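Side-chain contacts in lactaldehyde dehydrogenase (Escherichia coli, PDB 2IMP), which catalyses the irreversible NAD-dependent oxidation of L-lactaldehyde to L-lactate and also oxidises glycolaldehyde, in the breakdown of L-fucose and L-rhamnose: residues S70-I75 against D110-M115; I159-A164 against N441-Q446. All blocks are in the same frame, centred on the assembly; numbering follows the deposited sequence.

Contact 1 (S70-I75 against D110-M115); sequences SWLRKI and DYIDYM. With SO4 (sulfate ion), chain C.
Ile112 CG2 lies 3.4 Å from Leu72 O and 4.0 Å from Leu72 CB. Ile112 holds this methyl opposite its backbone N, on the side facing helix 65-81. The other branch of Ile112 ends in CD1, 4.3 Å from Ile75 CG2. Beside this apolar patch the Asp113 carboxylate meets the alkyl part of Arg73, with OD1 3.6 Å from Arg73 CG. The guanidinium makes its salt bridge through NH2 with Glu117 of the second subunit. Water 1 joins the two segments by donating to Asp113 OD1 (3.0 Å) and to Arg73 O (2.7 Å). The axes of segments 70-75 and 110-115 come within 8.7 Å and run nearly antiparallel (170°). These segments lie on helices 65-81 and 98-116, in the N-terminal helical part of the aldehyde dehydrogenase fold. Farther out, Ser76 OG is hydrogen-bonded to both Asp113 OD1 and Arg73 O, while Arg80 forms a salt bridge with Asp113 OD2. Near Ser70 and Arg73 a sulfate, probably from the crystallisation liquor, accepts a hydrogen bond from Ser70 OG at its O3 (2.8 Å). Arg73 NH1 gives sulfate O2 a weak hydrogen bond.

Contact 2 (I159-A164 against N441-Q446); sequences IARKMA and NFEAMQ. With LAC (lactic acid), chain E.
Arg161 and Glu443 bridge two backbones that stay well apart. Segment 159-164 is part of helix 155-168, whereas 441-446 is an irregular loop between strands 434-437 and 452-453. The nearest CA atoms, those of Arg161 and Met445, are 9.3 Å from each other. Long side chains close the distance. Arg161 leaves its helix with CG anti to the backbone N, and a bend at chi3 turns the guanidinium to the loop. Glu443 comes from the other side, and the two side chains cross at about a right angle. Their flat ends are nearly coplanar, with planes 18° apart. Arg161 NH2 donates to Glu443 OE2 at 2.8 Å, on the lone pair away from OE1, in a fairly straight hydrogen bond (163°) that forms part of a salt bridge. The second terminal nitrogen, NH1, serves the ligand: it donates to lactate O at 2.8 Å, almost in line (176°). Both acceptors thus meet the edge of the guanidinium. Glu443 OE2 is also 2.7 Å from lactate O. Arg161 NH2 has a second salt bridge, to Asp461, which should hold the guanidinium in its turn. With an alanine in place of Arg161, the lactate carboxylate would probably lose this charged donor, and Glu443 and Asp461 their shared positive partner. Asn286 and Glu251 are also hydrogen-bonded to the lactate, and Tyr476 of the third subunit packs on Glu443. The pair forms one wall of the substrate pocket of this aldehyde dehydrogenase, which also contains Cys285 and His449, and both residues are binding sites for (S)-lactate.

Contact 1 comes first along the chain and closes before contact 2 opens; their centres are 12 Å apart. Helix 98-116 connects them. Ile112 touches both helix 65-81 and Ala160, while Tyr111 and Tyr114 meet Arg161 and Met445. Ile112 CG1 lies 3.6 Å from Ala160 CB on helix 155-168, and Tyr111 OH is 3.5 Å from Arg161 CG. Tyr114 CE2 reaches the loop 441-446, 3.4 Å from Met445 O. Helix 98-116 thus packs against the lactate-binding Arg161 through Tyr111. Both contacts also touch the second subunit, so the packing reaches from the lactate pocket to a subunit interface of the homotetramer.

Contact 1 (S70-I75 against D110-M115)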
loop_
_atom_site.group_PDB
_atom_site.type_symbol
_atom_site.label_atom_id
_atom_site.label_comp_id
_atom_site.label_asym_id
_atom_site.label_seq_id
_atom_site.Cartn_x
_atom_site.Cartn_y
_atom_site.Cartn_z
ATOM N N SER A 70 0.937 16.942 17.522
ATOM C CA SER A 70 0.572 18.196 18.161
ATOM C C SER A 70 1.836 18.972 18.604
ATOM O O SER A 70 1.934 20.183 18.422
ATOM C CB SER A 70 -0.333 17.922 19.365
ATOM O OG SER A 70 -0.796 19.131 19.933
ATOM N N TRP A 71 2.796 18.247 19.172
ATOM C CA TRP A 71 4.053 18.858 19.577
ATOM C C TRP A 71 4.814 19.444 18.372
ATOM O O TRP A 71 5.359 20.551 18.443
ATOM C CB TRP A 71 4.943 17.838 20.302
ATOM C CG TRP A 71 4.566 17.645 21.742
ATOM C CD1 TRP A 71 4.094 16.505 22.330
ATOM C CD2 TRP A 71 4.613 18.637 22.773
ATOM N NE1 TRP A 71 3.845 16.727 23.664
ATOM C CE2 TRP A 71 4.154 18.026 23.961
ATOM C CE3 TRP A 71 4.998 19.983 22.804
ATOM C CZ2 TRP A 71 4.070 18.720 25.172
ATOM C CZ3 TRP A 71 4.914 20.673 24.009
ATOM C CH2 TRP A 71 4.454 20.039 25.176
ATOM N N LEU A 72 4.834 18.687 17.274
ATOM C CA LEU A 72 5.488 19.146 16.057
ATOM C C LEU A 72 4.833 20.421 15.500
ATOM O O LEU A 72 5.518 21.336 15.060
ATOM C CB LEU A 72 5.471 18.046 14.988
ATOM C CG LEU A 72 6.380 16.832 15.199
ATOM C CD1 LEU A 72 6.144 15.824 14.077
ATOM C CD2 LEU A 72 7.842 17.277 15.213
ATOM N N ARG A 73 3.506 20.470 15.533
ATOM C CA ARG A 73 2.792 21.655 15.061
ATOM C C ARG A 73 3.110 22.913 15.891
ATOM O O ARG A 73 3.124 24.024 15.367
ATOM C CB ARG A 73 1.284 21.401 15.055
ATOM C CG ARG A 73 0.834 20.643 13.824
ATOM C CD ARG A 73 -0.533 20.014 13.982
ATOM N NE ARG A 73 -0.849 19.236 12.788
ATOM C CZ ARG A 73 -1.668 18.188 12.759
ATOM N NH1 ARG A 73 -2.272 17.775 13.870
ATOM N NH2 ARG A 73 -1.872 17.546 11.612
ATOM N N LYS A 74 3.352 22.721 17.183
ATOM C CA LYS A 74 3.719 23.838 18.035
ATOM C C LYS A 74 5.082 24.394 17.624
ATOM O O LYS A 74 5.312 25.602 17.669
ATOM C CB LYS A 74 3.764 23.407 19.503
ATOM C CG LYS A 74 2.395 23.099 20.074
ATOM C CD LYS A 74 2.478 22.617 21.503
ATOM C CE LYS A 74 1.090 22.311 22.042
ATOM N NZ LYS A 74 1.166 21.742 23.421
ATOM N N ILE A 75 5.976 23.494 17.217
ATOM C CA ILE A 75 7.292 23.914 16.774
ATOM C C ILE A 75 7.236 24.705 15.449
ATOM O O ILE A 75 7.858 25.756 15.320
ATOM C CB ILE A 75 8.247 22.707 16.614
ATOM C CG1 ILE A 75 8.513 22.081 17.983
ATOM C CG2 ILE A 75 9.559 23.162 15.969
ATOM C CD1 ILE A 75 9.290 20.782 17.940
ATOM N N ASP A 110 6.347 24.432 6.813
ATOM C CA ASP A 110 5.360 23.645 6.083
ATOM C C ASP A 110 5.733 22.147 6.069
ATOM O O ASP A 110 4.873 21.278 6.186
ATOM C CB ASP A 110 5.215 24.141 4.639
ATOM C CG ASP A 110 4.667 25.553 4.556
ATOM O OD1 ASP A 110 3.930 25.974 5.471
ATOM O OD2 ASP A 110 4.965 26.240 3.560
ATOM N N TYR A 111 7.026 21.871 5.940
ATOM C CA TYR A 111 7.509 20.494 5.946
ATOM C C TYR A 111 7.174 19.779 7.270
ATOM O O TYR A 111 6.698 18.645 7.273
ATOM C CB TYR A 111 9.019 20.478 5.701
ATOM C CG TYR A 111 9.610 19.102 5.493
ATOM C CD1 TYR A 111 9.956 18.301 6.575
ATOM C CD2 TYR A 111 9.860 18.620 4.207
ATOM C CE1 TYR A 111 10.544 17.055 6.388
ATOM C CE2 TYR A 111 10.449 17.376 4.010
ATOM C CZ TYR A 111 10.792 16.601 5.105
ATOM O OH TYR A 111 11.399 15.386 4.918
ATOM N N ILE A 112 7.425 20.465 8.383
ATOM C CA ILE A 112 7.114 19.908 9.696
ATOM C C ILE A 112 5.605 19.597 9.829
ATOM O O ILE A 112 5.226 18.523 10.279
ATOM C CB ILE A 112 7.558 20.873 10.833
ATOM C CG1 ILE A 112 9.092 20.992 10.833
ATOM C CG2 ILE A 112 7.041 20.376 12.181
ATOM C CD1 ILE A 112 9.674 21.937 11.888
ATOM N N ASP A 113 4.766 20.551 9.433
ATOM C CA ASP A 113 3.326 20.340 9.461
ATOM C C ASP A 113 2.930 19.134 8.586
ATOM O O ASP A 113 2.123 18.300 8.992
ATOM C CB ASP A 113 2.577 21.581 8.959
ATOM C CG ASP A 113 2.505 22.689 10.000
ATOM O OD1 ASP A 113 2.637 22.395 11.208
ATOM O OD2 ASP A 113 2.294 23.857 9.605
ATOM N N TYR A 114 3.502 19.079 7.385
ATOM C CA TYR A 114 3.248 17.968 6.477
ATOM C C TYR A 114 3.590 16.617 7.138
ATOM O O TYR A 114 2.784 15.685 7.122
ATOM C CB TYR A 114 4.060 18.136 5.182
ATOM C CG TYR A 114 4.158 16.870 4.356
ATOM C CD1 TYR A 114 3.083 16.416 3.589
ATOM C CD2 TYR A 114 5.308 16.088 4.402
ATOM C CE1 TYR A 114 3.157 15.197 2.895
ATOM C CE2 TYR A 114 5.392 14.878 3.723
ATOM C CZ TYR A 114 4.318 14.437 2.977
ATOM O OH TYR A 114 4.414 13.221 2.348
ATOM N N MET A 115 4.780 16.535 7.728
ATOM C CA MET A 115 5.193 15.315 8.414
ATOM C C MET A 115 4.283 14.945 9.605
ATOM O O MET A 115 3.963 13.773 9.810
ATOM C CB MET A 115 6.642 15.441 8.888
ATOM C CG MET A 115 7.671 15.221 7.784
ATOM S SD MET A 115 7.647 13.516 7.150
ATOM C CE MET A 115 8.508 13.707 5.614
HETATM S S SO4 C . -3.120 20.145 17.331
HETATM O O1 SO4 C . -2.153 20.957 16.566
HETATM O O2 SO4 C . -2.842 18.711 17.113
HETATM O O3 SO4 C . -2.998 20.454 18.769
HETATM O O4 SO4 C . -4.488 20.456 16.876
HETATM O O HOH W 1 1.700 24.551 13.130
#

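Contact 2 (I159-A164 against N441-Q446)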
loop_
_atom_site.group_PDB
_atom_site.type_symbol
_atom_site.label_atom_id
_atom_site.label_comp_id
_atom_site.label_asym_id
_atom_site.label_seq_id
_atom_site.Cartn_x
_atom_site.Cartn_y
_atom_site.Cartn_z
ATOM N N ILE A 159 17.367 20.373 9.570
ATOM C CA ILE A 159 17.049 20.025 10.946
ATOM C C ILE A 159 15.681 19.305 10.968
ATOM O O ILE A 159 15.527 18.232 11.537
ATOM C CB ILE A 159 16.905 21.275 11.852
ATOM C CG1 ILE A 159 18.229 22.030 11.961
ATOM C CG2 ILE A 159 16.442 20.855 13.235
ATOM C CD1 ILE A 159 18.083 23.382 12.654
ATOM N N ALA A 160 14.710 19.936 10.316
ATOM C CA ALA A 160 13.361 19.407 10.231
ATOM C C ALA A 160 13.279 18.119 9.403
ATOM O O ALA A 160 12.567 17.182 9.763
ATOM C CB ALA A 160 12.423 20.462 9.640
ATOM N N ARG A 161 14.019 18.091 8.299
ATOM C CA ARG A 161 14.012 16.921 7.435
ATOM C C ARG A 161 14.342 15.624 8.194
ATOM O O ARG A 161 13.907 14.535 7.807
ATOM C CB ARG A 161 14.996 17.112 6.287
ATOM C CG ARG A 161 14.838 16.095 5.163
ATOM C CD ARG A 161 15.826 16.375 4.036
ATOM N NE ARG A 161 15.160 16.430 2.742
ATOM C CZ ARG A 161 15.756 16.762 1.602
ATOM N NH1 ARG A 161 17.050 17.072 1.583
ATOM N NH2 ARG A 161 15.052 16.794 0.475
ATOM N N LYS A 162 15.109 15.758 9.274
ATOM C CA LYS A 162 15.456 14.596 10.078
ATOM C C LYS A 162 14.615 14.465 11.374
ATOM O O LYS A 162 14.061 13.413 11.631
ATOM C CB LYS A 162 16.954 14.610 10.420
ATOM C CG LYS A 162 17.850 14.687 9.188
ATOM C CD LYS A 162 19.331 14.705 9.548
ATOM C CE LYS A 162 20.190 15.037 8.325
ATOM N NZ LYS A 162 20.003 14.077 7.200
ATOM N N MET A 163 14.503 15.543 12.150
ATOM C CA MET A 163 13.749 15.499 13.403
ATOM C C MET A 163 12.210 15.323 13.283
ATOM O O MET A 163 11.601 14.670 14.128
ATOM C CB MET A 163 14.063 16.743 14.262
ATOM C CG MET A 163 13.374 18.042 13.843
ATOM S SD MET A 163 11.646 18.190 14.398
ATOM C CE MET A 163 11.859 18.560 16.129
ATOM N N ALA A 164 11.600 15.898 12.250
ATOM C CA ALA A 164 10.155 15.777 12.075
ATOM C C ALA A 164 9.679 14.304 11.912
ATOM O O ALA A 164 8.820 13.839 12.663
ATOM C CB ALA A 164 9.694 16.633 10.881
ATOM N N ASN A 441 15.128 22.005 -11.012
ATOM C CA ASN A 441 15.330 21.008 -9.967
ATOM C C ASN A 441 14.988 21.470 -8.528
ATOM O O ASN A 441 15.592 22.411 -8.008
ATOM C CB ASN A 441 16.779 20.504 -9.981
ATOM C CG ASN A 441 17.235 20.055 -11.355
ATOM O OD1 ASN A 441 16.494 19.403 -12.085
ATOM N ND2 ASN A 441 18.470 20.394 -11.708
ATOM N N PHE A 442 14.023 20.789 -7.915
ATOM C CA PHE A 442 13.589 21.064 -6.545
ATOM C C PHE A 442 12.566 20.015 -6.040
ATOM O O PHE A 442 11.412 20.008 -6.464
ATOM C CB PHE A 442 12.979 22.465 -6.438
ATOM C CG PHE A 442 12.849 22.970 -5.016
ATOM C CD1 PHE A 442 12.287 24.215 -4.756
ATOM C CD2 PHE A 442 13.297 22.203 -3.938
ATOM C CE1 PHE A 442 12.175 24.695 -3.445
ATOM C CE2 PHE A 442 13.191 22.671 -2.627
ATOM C CZ PHE A 442 12.627 23.918 -2.379
ATOM N N GLU A 443 13.012 19.143 -5.140
ATOM C CA GLU A 443 12.163 18.080 -4.618
ATOM C C GLU A 443 10.955 18.519 -3.764
ATOM O O GLU A 443 11.053 19.414 -2.928
ATOM C CB GLU A 443 13.000 17.076 -3.808
ATOM C CG GLU A 443 13.642 17.656 -2.556
ATOM C CD GLU A 443 15.071 18.114 -2.786
ATOM O OE1 GLU A 443 15.340 18.743 -3.834
ATOM O OE2 GLU A 443 15.927 17.850 -1.913
ATOM N N ALA A 444 9.823 17.868 -4.004
ATOM C CA ALA A 444 8.609 18.133 -3.252
ATOM C C ALA A 444 8.620 17.391 -1.898
ATOM O O ALA A 444 9.227 16.318 -1.785
ATOM C CB ALA A 444 7.391 17.703 -4.071
ATOM N N MET A 445 7.964 17.951 -0.885
ATOM C CA MET A 445 7.951 17.281 0.407
ATOM C C MET A 445 7.288 15.890 0.377
ATOM O O MET A 445 7.617 15.032 1.190
ATOM C CB MET A 445 7.300 18.161 1.481
ATOM C CG MET A 445 5.879 18.628 1.202
ATOM S SD MET A 445 5.371 19.866 2.440
ATOM C CE MET A 445 6.142 21.337 1.796
ATOM N N GLN A 446 6.377 15.680 -0.573
ATOM C CA GLN A 446 5.711 14.386 -0.703
ATOM C C GLN A 446 6.445 13.391 -1.650
ATOM O O GLN A 446 5.954 12.290 -1.906
ATOM C CB GLN A 446 4.257 14.557 -1.178
ATOM C CG GLN A 446 4.101 15.149 -2.574
ATOM C CD GLN A 446 3.942 16.662 -2.556
ATOM O OE1 GLN A 446 4.680 17.369 -1.871
ATOM N NE2 GLN A 446 2.976 17.164 -3.319
HETATM C C LAC E . 18.753 18.940 -0.907
HETATM C CA LAC E . 19.984 19.437 -0.209
HETATM C CB LAC E . 19.606 20.586 0.742
HETATM O O LAC E . 18.381 17.778 -0.748
HETATM O OHN LAC E . 20.558 18.385 0.585
HETATM O OXT LAC E . 18.094 19.758 -1.735
#